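Local coordinates for ferredoxin (Trichomonas vaginalis, PDB 1L5P), which carries electrons on a [2Fe-2S] cluster in the hydrogenosome, linking pyruvate:ferredoxin oxidoreductase to hydrogenase, at residues A34-Q39 and C44-C49; D61-F66 and A74-A79. All coordinates share one frame; numbering follows the deposited sequence.

Contact 1: A34-Q39 and C44-C49; sequences ADDTCQ and CGKCIC. With FES (Fe2/s2 (inorganic) cluster), chain D.
Cys44 and Cys38 meet at one iron of the [2Fe-2S] cluster, FE1. Cys44 SG lies 2.4 Å from FE1, and Cys38 SG binds the same iron. The thiolate of Cys44 also takes a backbone N-H from the other segment. Cys38 N points at Cys44 SG over 3.4 Å, and the bond is nearly straight at 163°. With chi1 at 82°, SG of Cys44 sits between its own backbone N and carbonyl carbon. This turns the sulfur inward to the iron and to the loop 34-39. The two cysteine CB atoms, of Cys38 and Cys44, pack against each other on the way, 3.9 Å apart. Thr37 adds its CB to the side of Cys44 SG, at 3.8 Å. The hydroxyl of this threonine is held within its own segment. Thr37 OG1 bonds to Ala34 O at 2.9 Å, meeting it from above the carbonyl plane. This ties up the type II turn from Ala34 to Thr37. Gly45 follows with positive phi. Lys46 comes next. Its backbone N makes a weak bond back to Cys44 SG. Its side chain, bent at three torsions, reaches Asp36. There Lys46 NZ forms a long, weak salt bridge with Asp36 OD2, 3.4 Å away. This is the outer, exposed edge of the contact. Cys47 then turns to the second iron, with its SG 2.4 Å from FE2. Cys78 is the second cysteine on that iron. From Ile48 the chain enters strand 48-53 and leaves the loop behind. N-H groups directed at cysteine sulfur probably stabilise the negative charge of the thiolates. The arrangement is the cluster-binding loop of a [2Fe-2S] ferredoxin. Five residues separate Cys38 from Cys44 and two separate Cys44 from Cys47, the spacing of the adrenodoxin class.

Contact 2: D61-F66 and A74-A79; sequences DDEKEF and ARLACA. With FES (Fe2/s2 (inorganic) cluster), chain D.
Glu63 reaches from helix 61-67 to Arg75 and Leu76 at the edge strand of the sheet. Its CG is anti to the backbone N (chi1 180°) and the chain beyond is extended, which carries the carboxylate across to the strand. Arg75 grips it side-on with two nitrogens. Arg75 NE bonds to Glu63 OE1 at 2.7 Å, on the syn side and close to the guanidinium plane. Glu63 OE2 receives Arg75 NH2 on its syn lone pair, at 3.2 Å. The two flat groups are turned 35° from each other. Glu63 OE1 takes a second donor, Leu76 N, at 3.0 Å. This backbone N-H comes from above the carboxylate plane. Beside the polar group, the methylene chain of Glu63 slides past Leu76, with the two CG atoms 3.7 Å apart. The methyl of Ala79 lies against the carboxylate on the OE2 side. This is the tight part, with Glu63 and Leu76 buried. The packing thins toward Phe66, which is partly exposed. There the Phe66 ring meets Leu76 obliquely through one atom, CD2, at 3.9 Å from Leu76 CD1. Leu76 CD1 also lies 4.0 Å from S1 of the cluster. The axes of segments 61-66 and 74-76 come within 8.2 Å, with their directions 123° apart. Arg75 is held further by Ala57 O, which accepts from its NH1. Cys78, two residues past Leu76, binds FE2 through its SG at 2.2 Å. Three N-H donors on one carboxylate fix its rotation. They would probably stabilise the ionised form of Glu63, so that a buried charge is paid for by the guanidinium and a strand amide.

In the fold
Contact 1 lies at the surface and is built round the cluster. Contact 2 is partly buried and places a helix against the sheet. They share the [2Fe-2S] group, since 34-39 and 44-49 supply three of its cysteines and 74-79 the fourth. They also share a sheet, because strands 48-53 and 74-76 are antiparallel neighbours. Probable backbone bonds from Ala77 N to Cys47 O and from Arg75 N to Cys49 O join them, and Ile48 packs on Leu76. Their chemistry differs with place. Metal-thiolate bonds and N-H to sulfur bonds dominate contact 1, whose salt bridge is weak and exposed. In contact 2 the salt bridge is short and two-pronged, on a buried glutamate, with apolar packing beside it.

Contact 1: A34-Q39 and C44-C49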
loop_
_atom_site.group_PDB
_atom_site.type_symbol
_atom_site.label_atom_id
_atom_site.label_comp_id
_atom_site.label_asym_id
_atom_site.label_seq_id
_atom_site.Cartn_x
_atom_site.Cartn_y
_atom_site.Cartn_z
ATOM N N ALA A 34 4.284 -1.690 -11.491
ATOM C CA ALA A 34 5.583 -1.945 -10.883
ATOM C C ALA A 34 6.701 -1.491 -11.825
ATOM O O ALA A 34 7.885 -1.734 -11.578
ATOM C CB ALA A 34 5.724 -3.435 -10.572
ATOM N N ASP A 35 6.312 -0.824 -12.902
ATOM C CA ASP A 35 7.246 -0.346 -13.907
ATOM C C ASP A 35 8.078 0.821 -13.407
ATOM O O ASP A 35 7.545 1.743 -12.800
ATOM C CB ASP A 35 6.463 0.101 -15.137
ATOM C CG ASP A 35 7.232 -0.099 -16.417
ATOM O OD1 ASP A 35 7.658 0.910 -17.023
ATOM O OD2 ASP A 35 7.410 -1.270 -16.821
ATOM N N ASP A 36 9.378 0.795 -13.672
ATOM C CA ASP A 36 10.249 1.888 -13.249
ATOM C C ASP A 36 10.296 2.050 -11.729
ATOM O O ASP A 36 10.679 3.097 -11.215
ATOM C CB ASP A 36 9.782 3.201 -13.893
ATOM C CG ASP A 36 10.876 3.875 -14.712
ATOM O OD1 ASP A 36 11.051 3.502 -15.901
ATOM O OD2 ASP A 36 11.560 4.774 -14.167
ATOM N N THR A 37 9.903 1.006 -11.015
ATOM C CA THR A 37 9.911 1.034 -9.565
ATOM C C THR A 37 10.978 0.070 -9.095
ATOM O O THR A 37 11.415 -0.787 -9.849
ATOM C CB THR A 37 8.552 0.578 -8.973
ATOM O OG1 THR A 37 8.513 -0.855 -8.885
ATOM C CG2 THR A 37 7.406 1.065 -9.837
ATOM N N CYS A 38 11.389 0.206 -7.844
ATOM C CA CYS A 38 12.399 -0.680 -7.293
ATOM C C CYS A 38 11.813 -2.061 -7.008
ATOM O O CYS A 38 12.439 -2.887 -6.335
ATOM C CB CYS A 38 12.970 -0.081 -6.005
ATOM S SG CYS A 38 11.870 -0.143 -4.580
ATOM N N GLN A 39 10.607 -2.304 -7.516
ATOM C CA GLN A 39 9.927 -3.580 -7.315
ATOM C C GLN A 39 9.685 -3.928 -5.850
ATOM O O GLN A 39 9.922 -5.060 -5.432
ATOM C CB GLN A 39 10.719 -4.719 -7.952
ATOM C CG GLN A 39 11.148 -4.484 -9.376
ATOM C CD GLN A 39 12.117 -5.554 -9.840
ATOM O OE1 GLN A 39 11.992 -6.728 -9.474
ATOM N NE2 GLN A 39 13.099 -5.157 -10.643
ATOM N N CYS A 44 12.660 3.437 -4.249
ATOM C CA CYS A 44 12.253 4.386 -5.291
ATOM C C CYS A 44 11.166 5.371 -4.832
ATOM O O CYS A 44 11.118 6.513 -5.294
ATOM C CB CYS A 44 11.784 3.618 -6.537
ATOM S SG CYS A 44 10.072 3.001 -6.503
ATOM N N GLY A 45 10.298 4.922 -3.923
ATOM C CA GLY A 45 9.228 5.767 -3.417
ATOM C C GLY A 45 8.123 6.063 -4.419
ATOM O O GLY A 45 7.475 7.107 -4.358
ATOM N N LYS A 46 7.883 5.143 -5.339
ATOM C CA LYS A 46 6.853 5.363 -6.344
ATOM C C LYS A 46 5.536 4.651 -6.049
ATOM O O LYS A 46 4.501 5.014 -6.597
ATOM C CB LYS A 46 7.373 4.930 -7.719
ATOM C CG LYS A 46 8.770 5.428 -8.041
ATOM C CD LYS A 46 8.783 6.242 -9.320
ATOM C CE LYS A 46 9.230 5.394 -10.498
ATOM N NZ LYS A 46 10.377 6.000 -11.227
ATOM N N CYS A 47 5.569 3.648 -5.176
ATOM C CA CYS A 47 4.367 2.889 -4.831
ATOM C C CYS A 47 3.467 3.599 -3.835
ATOM O O CYS A 47 2.872 2.965 -2.973
ATOM C CB CYS A 47 4.762 1.550 -4.245
ATOM S SG CYS A 47 5.710 1.759 -2.755
ATOM N N ILE A 48 3.351 4.910 -3.969
ATOM C CA ILE A 48 2.535 5.701 -3.063
ATOM C C ILE A 48 1.041 5.408 -3.122
ATOM O O ILE A 48 0.462 5.284 -4.194
ATOM C CB ILE A 48 2.722 7.193 -3.338
ATOM C CG1 ILE A 48 4.114 7.623 -2.877
ATOM C CG2 ILE A 48 1.641 7.989 -2.621
ATOM C CD1 ILE A 48 4.333 7.430 -1.391
ATOM N N CYS A 49 0.423 5.309 -1.953
ATOM C CA CYS A 49 -1.007 5.082 -1.845
ATOM C C CYS A 49 -1.451 5.805 -0.590
ATOM O O CYS A 49 -0.618 6.357 0.129
ATOM C CB CYS A 49 -1.300 3.603 -1.729
ATOM S SG CYS A 49 -0.667 2.874 -0.256
HETATM FE FE1 FES D . 10.027 1.298 -4.790
HETATM FE FE2 FES D . 7.928 0.809 -3.124
HETATM S S1 FES D . 9.587 2.275 -2.813
HETATM S S2 FES D . 8.352 -0.182 -5.111
#

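Contact 2: D61-F66 and A74-A79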
loop_
_atom_site.group_PDB
_atom_site.type_symbol
_atom_site.label_atom_id
_atom_site.label_comp_id
_atom_site.label_asym_id
_atom_site.label_seq_id
_atom_site.Cartn_x
_atom_site.Cartn_y
_atom_site.Cartn_z
ATOM N N ASP A 61 11.175 4.844 9.984
ATOM C CA ASP A 61 11.994 5.994 9.595
ATOM C C ASP A 61 12.359 6.008 8.119
ATOM O O ASP A 61 12.265 7.037 7.452
ATOM C CB ASP A 61 13.297 6.030 10.416
ATOM C CG ASP A 61 13.060 6.239 11.909
ATOM O OD1 ASP A 61 12.139 7.001 12.286
ATOM O OD2 ASP A 61 13.811 5.638 12.708
ATOM N N ASP A 62 12.792 4.862 7.618
ATOM C CA ASP A 62 13.184 4.765 6.221
ATOM C C ASP A 62 12.035 5.103 5.266
ATOM O O ASP A 62 12.232 5.780 4.254
ATOM C CB ASP A 62 13.729 3.356 5.943
ATOM C CG ASP A 62 15.235 3.247 6.210
ATOM O OD1 ASP A 62 15.854 2.242 5.787
ATOM O OD2 ASP A 62 15.801 4.171 6.842
ATOM N N GLU A 63 10.833 4.636 5.589
ATOM C CA GLU A 63 9.681 4.915 4.744
ATOM C C GLU A 63 9.293 6.380 4.856
ATOM O O GLU A 63 8.994 7.028 3.850
ATOM C CB GLU A 63 8.491 4.043 5.145
ATOM C CG GLU A 63 7.263 4.305 4.289
ATOM C CD GLU A 63 6.008 3.673 4.844
ATOM O OE1 GLU A 63 4.907 4.152 4.497
ATOM O OE2 GLU A 63 6.118 2.702 5.623
ATOM N N LYS A 64 9.307 6.886 6.088
ATOM C CA LYS A 64 8.954 8.275 6.379
ATOM C C LYS A 64 9.772 9.252 5.557
ATOM O O LYS A 64 9.332 10.369 5.279
ATOM C CB LYS A 64 9.163 8.574 7.865
ATOM C CG LYS A 64 8.259 7.789 8.793
ATOM C CD LYS A 64 7.775 8.661 9.934
ATOM C CE LYS A 64 6.358 8.287 10.364
ATOM N NZ LYS A 64 6.295 7.026 11.178
ATOM N N GLU A 65 10.971 8.831 5.175
ATOM C CA GLU A 65 11.857 9.675 4.382
ATOM C C GLU A 65 11.214 9.992 3.046
ATOM O O GLU A 65 11.367 11.084 2.511
ATOM C CB GLU A 65 13.182 8.961 4.133
ATOM C CG GLU A 65 13.916 8.534 5.394
ATOM C CD GLU A 65 15.311 9.124 5.467
ATOM O OE1 GLU A 65 15.521 10.203 4.861
ATOM O OE2 GLU A 65 16.186 8.511 6.128
ATOM N N PHE A 66 10.488 9.019 2.513
ATOM C CA PHE A 66 9.824 9.180 1.230
ATOM C C PHE A 66 8.442 9.842 1.321
ATOM O O PHE A 66 7.859 10.194 0.297
ATOM C CB PHE A 66 9.685 7.818 0.550
ATOM C CG PHE A 66 10.983 7.243 0.047
ATOM C CD1 PHE A 66 11.649 7.821 -1.034
ATOM C CD2 PHE A 66 11.519 6.098 0.631
ATOM C CE1 PHE A 66 12.824 7.262 -1.531
ATOM C CE2 PHE A 66 12.697 5.532 0.140
ATOM C CZ PHE A 66 13.349 6.112 -0.940
ATOM N N ALA A 74 -0.203 9.433 3.273
ATOM C CA ALA A 74 0.515 8.686 2.255
ATOM C C ALA A 74 1.361 7.599 2.888
ATOM O O ALA A 74 1.883 7.771 3.979
ATOM C CB ALA A 74 1.407 9.627 1.456
ATOM N N ARG A 75 1.490 6.477 2.196
ATOM C CA ARG A 75 2.299 5.365 2.660
ATOM C C ARG A 75 2.896 4.680 1.425
ATOM O O ARG A 75 2.406 4.863 0.310
ATOM C CB ARG A 75 1.441 4.364 3.436
ATOM C CG ARG A 75 0.840 4.893 4.725
ATOM C CD ARG A 75 1.890 5.033 5.828
ATOM N NE ARG A 75 2.709 3.838 5.959
ATOM C CZ ARG A 75 2.489 2.878 6.847
ATOM N NH1 ARG A 75 1.472 2.976 7.689
ATOM N NH2 ARG A 75 3.286 1.813 6.892
ATOM N N LEU A 76 3.963 3.911 1.627
ATOM C CA LEU A 76 4.595 3.171 0.543
ATOM C C LEU A 76 3.948 1.796 0.576
ATOM O O LEU A 76 4.062 1.081 1.565
ATOM C CB LEU A 76 6.096 3.010 0.791
ATOM C CG LEU A 76 7.031 4.213 0.641
ATOM C CD1 LEU A 76 8.462 3.713 0.745
ATOM C CD2 LEU A 76 6.801 4.922 -0.688
ATOM N N ALA A 77 3.268 1.422 -0.498
ATOM C CA ALA A 77 2.604 0.132 -0.550
ATOM C C ALA A 77 3.546 -1.025 -0.249
ATOM O O ALA A 77 3.154 -1.976 0.418
ATOM C CB ALA A 77 1.957 -0.057 -1.911
ATOM N N CYS A 78 4.787 -0.961 -0.723
ATOM C CA CYS A 78 5.713 -2.063 -0.469
ATOM C C CYS A 78 6.284 -2.083 0.958
ATOM O O CYS A 78 6.925 -3.060 1.369
ATOM C CB CYS A 78 6.852 -2.064 -1.492
ATOM S SG CYS A 78 7.919 -0.624 -1.436
ATOM N N ALA A 79 6.038 -1.018 1.719
ATOM C CA ALA A 79 6.511 -0.931 3.095
ATOM C C ALA A 79 5.496 -1.577 4.037
ATOM O O ALA A 79 5.776 -1.801 5.215
ATOM C CB ALA A 79 6.711 0.519 3.474
HETATM FE FE1 FES D . 10.027 1.298 -4.790
HETATM FE FE2 FES D . 7.928 0.809 -3.124
HETATM S S1 FES D . 9.587 2.275 -2.813
HETATM S S2 FES D . 8.352 -0.182 -5.111
#